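Local coordinates for argonaute (Methanocaldococcus jannaschii, PDB 5G5S), which cleaves single-stranded DNA targets using short single-stranded DNA guides, an endonuclease activity that may help defend the archaeon against invading genetic elements, at residues Ile502-Asp506 / Pro685-Asp690; Leu568-Phe574 / Glu595-Lys601; Asn620-Phe624 / Pro635-Ser639. All coordinates share one frame. Numbering follows the deposited sequence.

Contact 1 (Ile502-Asp506 / Pro685-Asp690)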
loop_
_atom_site.group_PDB
_atom_site.type_symbol
_atom_site.label_atom_id
_atom_site.label_comp_id
_atom_site.label_asym_id
_atom_site.label_seq_id
_atom_site.Cartn_x
_atom_site.Cartn_y
_atom_site.Cartn_z
ATOM N N ILE A 502 -15.320 -4.376 9.086
ATOM C CA ILE A 502 -14.208 -3.474 8.861
ATOM C C ILE A 502 -13.817 -3.834 7.438
ATOM O O ILE A 502 -13.535 -5.008 7.149
ATOM C CB ILE A 502 -13.063 -3.593 9.882
ATOM C CG1 ILE A 502 -13.540 -3.070 11.266
ATOM C CG2 ILE A 502 -11.817 -2.817 9.360
ATOM C CD1 ILE A 502 -12.708 -3.545 12.465
ATOM N N MET A 503 -13.956 -2.853 6.526
ATOM C CA MET A 503 -13.749 -3.095 5.117
ATOM C C MET A 503 -12.601 -2.264 4.554
ATOM O O MET A 503 -12.628 -1.040 4.607
ATOM C CB MET A 503 -15.064 -2.873 4.350
ATOM C CG MET A 503 -16.141 -3.896 4.662
ATOM S SD MET A 503 -17.617 -3.614 3.656
ATOM C CE MET A 503 -18.690 -4.933 4.217
ATOM N N GLY A 504 -11.586 -2.961 4.068
ATOM C CA GLY A 504 -10.423 -2.370 3.432
ATOM C C GLY A 504 -10.732 -2.185 1.970
ATOM O O GLY A 504 -11.178 -3.116 1.307
ATOM N N LEU A 505 -10.548 -0.979 1.471
ATOM C CA LEU A 505 -10.899 -0.681 0.098
ATOM C C LEU A 505 -9.752 -0.058 -0.648
ATOM O O LEU A 505 -9.073 0.808 -0.118
ATOM C CB LEU A 505 -12.159 0.241 0.093
ATOM C CG LEU A 505 -12.692 0.759 -1.249
ATOM C CD1 LEU A 505 -13.144 -0.375 -2.153
ATOM C CD2 LEU A 505 -13.827 1.721 -1.032
ATOM N N ASP A 506 -9.529 -0.529 -1.877
ATOM C CA ASP A 506 -8.552 -0.026 -2.833
ATOM C C ASP A 506 -9.265 0.027 -4.191
ATOM O O ASP A 506 -9.944 -0.926 -4.569
ATOM C CB ASP A 506 -7.300 -0.907 -2.893
ATOM C CG ASP A 506 -6.163 -0.284 -3.701
ATOM O OD1 ASP A 506 -6.267 -0.249 -4.956
ATOM O OD2 ASP A 506 -5.171 0.161 -3.084
ATOM N N PRO A 685 -7.019 -5.290 6.542
ATOM C CA PRO A 685 -8.056 -5.144 5.494
ATOM C C PRO A 685 -7.618 -4.330 4.267
ATOM O O PRO A 685 -7.790 -4.798 3.129
ATOM C CB PRO A 685 -9.229 -4.498 6.241
ATOM C CG PRO A 685 -9.003 -4.855 7.675
ATOM C CD PRO A 685 -7.537 -4.857 7.859
ATOM N N ILE A 686 -7.020 -3.131 4.499
ATOM C CA ILE A 686 -6.540 -2.252 3.427
ATOM C C ILE A 686 -5.268 -2.807 2.754
ATOM O O ILE A 686 -5.169 -2.769 1.525
ATOM C CB ILE A 686 -6.485 -0.737 3.830
ATOM C CG1 ILE A 686 -6.084 0.167 2.632
ATOM C CG2 ILE A 686 -5.618 -0.485 5.081
ATOM C CD1 ILE A 686 -6.197 1.649 2.845
ATOM N N HIS A 687 -4.343 -3.381 3.554
ATOM C CA HIS A 687 -3.101 -4.013 3.080
ATOM C C HIS A 687 -3.384 -5.139 2.057
ATOM O O HIS A 687 -2.725 -5.206 1.024
ATOM C CB HIS A 687 -2.283 -4.557 4.280
ATOM C CG HIS A 687 -1.124 -5.421 3.896
ATOM N ND1 HIS A 687 0.104 -4.872 3.552
ATOM C CD2 HIS A 687 -1.036 -6.770 3.815
ATOM C CE1 HIS A 687 0.889 -5.893 3.264
ATOM N NE2 HIS A 687 0.245 -7.056 3.393
ATOM N N TYR A 688 -4.334 -6.030 2.379
ATOM C CA TYR A 688 -4.701 -7.154 1.531
ATOM C C TYR A 688 -5.550 -6.754 0.325
ATOM O O TYR A 688 -5.430 -7.390 -0.719
ATOM C CB TYR A 688 -5.299 -8.317 2.345
ATOM C CG TYR A 688 -4.275 -9.039 3.199
ATOM C CD1 TYR A 688 -3.119 -9.578 2.633
ATOM C CD2 TYR A 688 -4.501 -9.259 4.555
ATOM C CE1 TYR A 688 -2.189 -10.273 3.408
ATOM C CE2 TYR A 688 -3.581 -9.956 5.337
ATOM C CZ TYR A 688 -2.419 -10.450 4.761
ATOM O OH TYR A 688 -1.502 -11.112 5.536
ATOM N N ALA A 689 -6.368 -5.684 0.446
ATOM C CA ALA A 689 -7.140 -5.136 -0.676
ATOM C C ALA A 689 -6.141 -4.628 -1.750
ATOM O O ALA A 689 -6.327 -4.893 -2.944
ATOM C CB ALA A 689 -8.025 -3.988 -0.213
ATOM N N ASP A 690 -5.072 -3.932 -1.307
ATOM C CA ASP A 690 -4.030 -3.416 -2.189
ATOM C C ASP A 690 -3.254 -4.552 -2.870
ATOM O O ASP A 690 -2.996 -4.470 -4.068
ATOM C CB ASP A 690 -3.092 -2.454 -1.448
ATOM C CG ASP A 690 -2.008 -1.883 -2.349
ATOM O OD1 ASP A 690 -2.356 -1.165 -3.321
ATOM O OD2 ASP A 690 -0.821 -2.204 -2.126
#
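Pro685 lays its ring beside the backbone of strand 502-506 and against the side chain of Ile502, with Ile502 CG2 3.9 Å from Pro685 CG. Two residues on, Gly504 lets the helix come very close: its CA is 3.5 Å from Pro685 C and 3.6 Å from Ile686 N, and the CA-to-CA distance from Gly504 to Ile686 is 3.9 Å. A CB on Gly504 would collide with these helix backbone atoms. The closeness also permits a CA-H...O contact, Gly504 CA to Pro685 O at 3.6 Å. A turn later, Ala689 is small enough to fit against the strand, its CB 3.6 Å from Gly504 O, so the axes approach to 6.1 Å at an angle of 35°.

At the C-terminal end of the strand, Asp506 OD2 and Asp690 OD1 stand 3.1 Å apart. Both are acceptors of like charge, a pairing consistent with a site built to hold divalent cations: by similarity the two aspartates are catalytic and share a Mn(2+), as in RNase H-like PIWI nucleases. The CA-to-CB bonds of Met503 and Leu505 point away from helix 684-697; Met503 touches Leu554, and Leu505 touches Leu547 and Val550, all of helix 547-556. Strand 501-506 is thus sandwiched between helices 684-697 and 547-556, and within the sheet it is hydrogen-bonded through its backbone to strands 517-525 and 566-571.

Contact 2 (Leu568-Phe574 / Glu595-Lys601)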
loop_
_atom_site.group_PDB
_atom_site.type_symbol
_atom_site.label_atom_id
_atom_site.label_comp_id
_atom_site.label_asym_id
_atom_site.label_seq_id
_atom_site.Cartn_x
_atom_site.Cartn_y
_atom_site.Cartn_z
ATOM N N LEU A 568 -17.122 0.071 9.183
ATOM C CA LEU A 568 -16.004 0.997 9.102
ATOM C C LEU A 568 -15.240 0.710 7.810
ATOM O O LEU A 568 -14.818 -0.423 7.603
ATOM C CB LEU A 568 -15.083 0.862 10.346
ATOM C CG LEU A 568 -13.738 1.630 10.314
ATOM C CD1 LEU A 568 -13.946 3.131 10.354
ATOM C CD2 LEU A 568 -12.795 1.178 11.421
ATOM N N PHE A 569 -15.096 1.727 6.934
ATOM C CA PHE A 569 -14.329 1.623 5.685
ATOM C C PHE A 569 -12.958 2.261 5.837
ATOM O O PHE A 569 -12.817 3.362 6.375
ATOM C CB PHE A 569 -15.045 2.245 4.482
ATOM C CG PHE A 569 -16.203 1.435 3.958
ATOM C CD1 PHE A 569 -17.495 1.651 4.432
ATOM C CD2 PHE A 569 -16.017 0.500 2.944
ATOM C CE1 PHE A 569 -18.568 0.923 3.923
ATOM C CE2 PHE A 569 -17.092 -0.232 2.442
ATOM C CZ PHE A 569 -18.355 -0.034 2.950
ATOM N N LEU A 570 -11.953 1.557 5.344
ATOM C CA LEU A 570 -10.564 1.978 5.365
ATOM C C LEU A 570 -10.140 2.200 3.918
ATOM O O LEU A 570 -10.272 1.298 3.075
ATOM C CB LEU A 570 -9.728 0.854 5.997
ATOM C CG LEU A 570 -9.472 0.799 7.509
ATOM C CD1 LEU A 570 -10.596 1.341 8.348
ATOM C CD2 LEU A 570 -9.076 -0.585 7.936
ATOM N N ARG A 571 -9.688 3.422 3.612
ATOM C CA ARG A 571 -9.221 3.742 2.267
ATOM C C ARG A 571 -8.004 4.667 2.261
ATOM O O ARG A 571 -7.792 5.423 3.206
ATOM C CB ARG A 571 -10.359 4.221 1.328
ATOM C CG ARG A 571 -11.244 5.347 1.858
ATOM C CD ARG A 571 -12.394 5.671 0.904
ATOM N NE ARG A 571 -12.010 6.647 -0.120
ATOM C CZ ARG A 571 -12.775 7.021 -1.145
ATOM N NH1 ARG A 571 -13.983 6.496 -1.310
ATOM N NH2 ARG A 571 -12.332 7.914 -2.020
ATOM N N ASP A 572 -7.173 4.542 1.226
ATOM C CA ASP A 572 -6.013 5.393 0.982
ATOM C C ASP A 572 -6.537 6.374 -0.033
ATOM O O ASP A 572 -6.287 6.218 -1.233
ATOM C CB ASP A 572 -4.833 4.592 0.406
ATOM C CG ASP A 572 -3.478 5.244 0.601
ATOM O OD1 ASP A 572 -3.308 6.410 0.171
ATOM O OD2 ASP A 572 -2.578 4.583 1.167
ATOM N N GLY A 573 -7.362 7.296 0.440
ATOM C CA GLY A 573 -8.005 8.294 -0.397
ATOM C C GLY A 573 -9.034 9.124 0.337
ATOM O O GLY A 573 -9.523 8.729 1.401
ATOM N N PHE A 574 -9.368 10.282 -0.233
ATOM C CA PHE A 574 -10.349 11.173 0.367
ATOM C C PHE A 574 -11.684 11.111 -0.320
ATOM O O PHE A 574 -11.768 10.719 -1.486
ATOM C CB PHE A 574 -9.818 12.606 0.499
ATOM C CG PHE A 574 -8.543 12.672 1.303
ATOM C CD1 PHE A 574 -8.559 12.488 2.681
ATOM C CD2 PHE A 574 -7.316 12.867 0.678
ATOM C CE1 PHE A 574 -7.371 12.520 3.423
ATOM C CE2 PHE A 574 -6.133 12.913 1.423
ATOM C CZ PHE A 574 -6.168 12.733 2.788
ATOM N N GLU A 595 -18.916 4.424 8.568
ATOM C CA GLU A 595 -17.756 5.233 8.904
ATOM C C GLU A 595 -16.655 5.052 7.884
ATOM O O GLU A 595 -16.576 4.011 7.226
ATOM C CB GLU A 595 -17.270 4.959 10.322
ATOM C CG GLU A 595 -18.205 5.525 11.377
ATOM C CD GLU A 595 -17.809 5.208 12.805
ATOM O OE1 GLU A 595 -16.634 4.842 13.026
ATOM O OE2 GLU A 595 -18.676 5.310 13.701
ATOM N N VAL A 596 -15.855 6.103 7.709
ATOM C CA VAL A 596 -14.726 6.141 6.798
ATOM C C VAL A 596 -13.566 6.918 7.413
ATOM O O VAL A 596 -13.751 7.979 8.012
ATOM C CB VAL A 596 -15.089 6.554 5.327
ATOM C CG1 VAL A 596 -15.559 8.003 5.228
ATOM C CG2 VAL A 596 -13.934 6.287 4.365
ATOM N N ILE A 597 -12.381 6.335 7.325
ATOM C CA ILE A 597 -11.148 6.944 7.776
ATOM C C ILE A 597 -10.132 6.785 6.637
ATOM O O ILE A 597 -10.132 5.768 5.939
ATOM C CB ILE A 597 -10.680 6.400 9.158
ATOM C CG1 ILE A 597 -9.678 7.393 9.840
ATOM C CG2 ILE A 597 -10.148 4.952 9.054
ATOM C CD1 ILE A 597 -9.345 7.190 11.353
ATOM N N SER A 598 -9.312 7.811 6.425
ATOM C CA SER A 598 -8.280 7.807 5.398
ATOM C C SER A 598 -6.967 7.325 6.017
ATOM O O SER A 598 -6.558 7.814 7.071
ATOM C CB SER A 598 -8.136 9.194 4.777
ATOM O OG SER A 598 -6.991 9.289 3.946
ATOM N N ILE A 599 -6.354 6.313 5.401
ATOM C CA ILE A 599 -5.095 5.738 5.867
ATOM C C ILE A 599 -4.094 5.945 4.750
ATOM O O ILE A 599 -4.247 5.379 3.675
ATOM C CB ILE A 599 -5.273 4.261 6.320
ATOM C CG1 ILE A 599 -6.172 4.207 7.589
ATOM C CG2 ILE A 599 -3.898 3.563 6.554
ATOM C CD1 ILE A 599 -6.710 2.902 7.921
ATOM N N ARG A 600 -3.122 6.833 4.979
ATOM C CA ARG A 600 -2.115 7.163 3.981
ATOM C C ARG A 600 -0.708 6.707 4.369
ATOM O O ARG A 600 -0.090 7.240 5.298
ATOM C CB ARG A 600 -2.190 8.647 3.593
ATOM C CG ARG A 600 -3.548 9.007 2.985
ATOM C CD ARG A 600 -3.583 10.396 2.408
ATOM N NE ARG A 600 -3.080 10.455 1.033
ATOM C CZ ARG A 600 -3.831 10.290 -0.051
ATOM N NH1 ARG A 600 -5.126 10.027 0.062
ATOM N NH2 ARG A 600 -3.288 10.372 -1.257
ATOM N N LYS A 601 -0.225 5.678 3.657
ATOM C CA LYS A 601 1.107 5.096 3.834
ATOM C C LYS A 601 2.177 6.059 3.284
ATOM O O LYS A 601 3.288 6.111 3.794
ATOM C CB LYS A 601 1.193 3.687 3.170
ATOM C CG LYS A 601 0.860 3.664 1.670
ATOM C CD LYS A 601 0.843 2.246 1.102
ATOM C CE LYS A 601 -0.005 2.142 -0.152
ATOM N NZ LYS A 601 -1.466 2.200 0.146
#
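Backbone hydrogen bonds join the two strands in parallel register, Leu568 beside Glu595 through Arg571 beside Ser598. Phe569 N donates to Glu595 O (2.7 Å), Ile597 N to Phe569 O (3.2 Å) and Ile599 N to Arg571 O (2.8 Å); Arg571 N to Ile597 O, at 3.3 Å, is weak. CA-H...O contacts supplement them, such as Ser598 CA to Arg571 O at 3.3 Å.

Apolar packing occupies both faces. Branched aliphatic residues suit the face bearing Leu568, Leu570 and Ile597, which lies against helix 656-666; Leu570 CD1 lies 3.7 Å from Ile597 CG2, and Leu570 CG also meets Ile599 CD1 at 3.5 Å. Glu595 on the same face is hydrogen-bonded to Tyr499 and salt-bridged to Arg643. On the other face the aliphatic part of Arg571 covers Val596, CG to CG2 at 3.8 Å.

Charges gather where the first strand ends. Lys601 NZ forms a salt bridge with Asp572 OD2 (2.8 Å), while Arg600 contributes charge attraction alone, its NH1 4.0 Å from Asp572 OD1. Asp572 is, by similarity, catalytic and a Mn(2+) ligand, so the lysine probably offsets its negative charge in this state without manganese.

Together the strands form a parallel beta-alpha-beta unit with helix 577-590. Helix 656-666 packs on the Leu568 and Ile597 face, helix 547-556 touches Phe569 and Arg571 on the other, and strands 501-506 and 636-645 flank the pair.

Contact 3 (Asn620-Phe624 / Pro635-Ser639)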
loop_
_atom_site.group_PDB
_atom_site.type_symbol
_atom_site.label_atom_id
_atom_site.label_comp_id
_atom_site.label_asym_id
_atom_site.label_seq_id
_atom_site.Cartn_x
_atom_site.Cartn_y
_atom_site.Cartn_z
ATOM N N ASN A 620 -5.109 17.590 13.955
ATOM C CA ASN A 620 -6.150 16.689 13.416
ATOM C C ASN A 620 -5.662 15.427 12.672
ATOM O O ASN A 620 -6.483 14.576 12.354
ATOM C CB ASN A 620 -7.280 17.433 12.671
ATOM C CG ASN A 620 -7.906 18.546 13.483
ATOM O OD1 ASN A 620 -8.007 19.692 13.026
ATOM N ND2 ASN A 620 -8.303 18.250 14.722
ATOM N N ASP A 621 -4.347 15.283 12.413
ATOM C CA ASP A 621 -3.833 14.073 11.744
ATOM C C ASP A 621 -3.277 13.093 12.754
ATOM O O ASP A 621 -2.526 13.481 13.638
ATOM C CB ASP A 621 -2.721 14.387 10.724
ATOM C CG ASP A 621 -3.098 15.215 9.514
ATOM O OD1 ASP A 621 -4.284 15.169 9.101
ATOM O OD2 ASP A 621 -2.193 15.857 8.936
ATOM N N GLY A 622 -3.619 11.826 12.587
ATOM C CA GLY A 622 -3.095 10.747 13.399
ATOM C C GLY A 622 -1.752 10.338 12.837
ATOM O O GLY A 622 -1.610 10.173 11.623
ATOM N N ILE A 623 -0.738 10.268 13.697
ATOM C CA ILE A 623 0.613 9.850 13.327
ATOM C C ILE A 623 0.794 8.477 13.981
ATOM O O ILE A 623 0.918 8.363 15.201
ATOM C CB ILE A 623 1.718 10.884 13.686
ATOM C CG1 ILE A 623 1.409 12.278 13.086
ATOM C CG2 ILE A 623 3.104 10.375 13.242
ATOM C CD1 ILE A 623 2.350 13.396 13.618
ATOM N N PHE A 624 0.760 7.448 13.136
ATOM C CA PHE A 624 0.751 6.028 13.453
ATOM C C PHE A 624 2.102 5.362 13.117
ATOM O O PHE A 624 2.519 5.362 11.960
ATOM C CB PHE A 624 -0.431 5.435 12.649
ATOM C CG PHE A 624 -0.901 4.029 12.921
ATOM C CD1 PHE A 624 -1.679 3.743 14.036
ATOM C CD2 PHE A 624 -0.656 3.008 12.007
ATOM C CE1 PHE A 624 -2.135 2.443 14.273
ATOM C CE2 PHE A 624 -1.116 1.712 12.242
ATOM C CZ PHE A 624 -1.837 1.433 13.381
ATOM N N PRO A 635 6.203 6.832 9.252
ATOM C CA PRO A 635 4.882 6.730 9.892
ATOM C C PRO A 635 3.731 6.693 8.873
ATOM O O PRO A 635 3.904 7.020 7.692
ATOM C CB PRO A 635 4.825 7.969 10.793
ATOM C CG PRO A 635 5.729 8.933 10.156
ATOM C CD PRO A 635 6.808 8.161 9.464
ATOM N N VAL A 636 2.561 6.261 9.350
ATOM C CA VAL A 636 1.317 6.186 8.593
ATOM C C VAL A 636 0.461 7.363 9.062
ATOM O O VAL A 636 0.346 7.599 10.267
ATOM C CB VAL A 636 0.591 4.824 8.816
ATOM C CG1 VAL A 636 -0.711 4.760 8.031
ATOM C CG2 VAL A 636 1.493 3.640 8.462
ATOM N N LYS A 637 -0.123 8.107 8.114
ATOM C CA LYS A 637 -1.004 9.225 8.438
ATOM C C LYS A 637 -2.468 8.772 8.441
ATOM O O LYS A 637 -2.915 8.106 7.507
ATOM C CB LYS A 637 -0.806 10.385 7.462
ATOM C CG LYS A 637 -1.535 11.662 7.878
ATOM C CD LYS A 637 -1.341 12.802 6.883
ATOM C CE LYS A 637 -2.120 12.628 5.604
ATOM N NZ LYS A 637 -1.992 13.828 4.737
ATOM N N LEU A 638 -3.196 9.130 9.513
ATOM C CA LEU A 638 -4.628 8.867 9.694
ATOM C C LEU A 638 -5.340 10.213 9.581
ATOM O O LEU A 638 -4.906 11.188 10.182
ATOM C CB LEU A 638 -4.927 8.182 11.034
ATOM C CG LEU A 638 -4.022 7.006 11.407
ATOM C CD1 LEU A 638 -4.344 6.500 12.790
ATOM C CD2 LEU A 638 -4.104 5.867 10.382
ATOM N N SER A 639 -6.365 10.295 8.735
ATOM C CA SER A 639 -7.032 11.564 8.476
ATOM C C SER A 639 -8.513 11.372 8.218
ATOM O O SER A 639 -8.939 10.305 7.766
ATOM C CB SER A 639 -6.389 12.215 7.250
ATOM O OG SER A 639 -6.952 13.477 6.946
#
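Four short backbone hydrogen bonds satisfy both hydrogen-bonded pairs of this antiparallel contact. Gly622 N donates to Leu638 O and Leu638 N to Gly622 O, each at 2.8 Å; Phe624 N reaches Val636 O at 2.9 Å, and Val636 N returns to Phe624 O at 2.8 Å. Between them, Ile623 and Lys637 form a non-hydrogen-bonded pair, whose backbones bond outward to Ser616 and Arg600. Pro635 has no amide hydrogen, but its carbonyl accepts from Arg681 and Asn603. Asp621 OD2 is bonded to Tyr605 OH, giving this buried carboxylate a polar partner.

Gly622 leaves room for Leu638, since a CB there would strike Leu638 CB. Apolar residues fill the same face: Phe624 CD2 lies 3.9 Å from Val636 CB and Phe624 CD1 4.0 Å from Leu638 CD1, and both Phe624 and Leu638 pack against Leu662 of helix 656-666. Ile623 CG2 meets Pro635 CB at 3.8 Å on the other side. The arrangement is a beta hairpin, extending the mixed sheet of the RNase H-like PIWI domain.

All three contacts belong to the PIWI region and reach one mixed sheet. Contact 1 closes the longest loop, with contacts 2 and 3 nested inside it in series. Centres of contacts 1 and 2 are about 9 Å apart, those of 2 and 3 about 11 Å, and those of 1 and 3 about 17 Å, so contact 2 bridges the others. Strand 501-506 neighbours 566-571 through Met503 O to Leu570 N (2.8 Å), and strand 593-600 neighbours 636-645 through Arg600 N to Lys637 O (2.8 Å). This folding brings Asp506, Asp572 and Asp690, distant in sequence, into one probable metal-dependent cleavage site, with contact 3 farther out along the sheet.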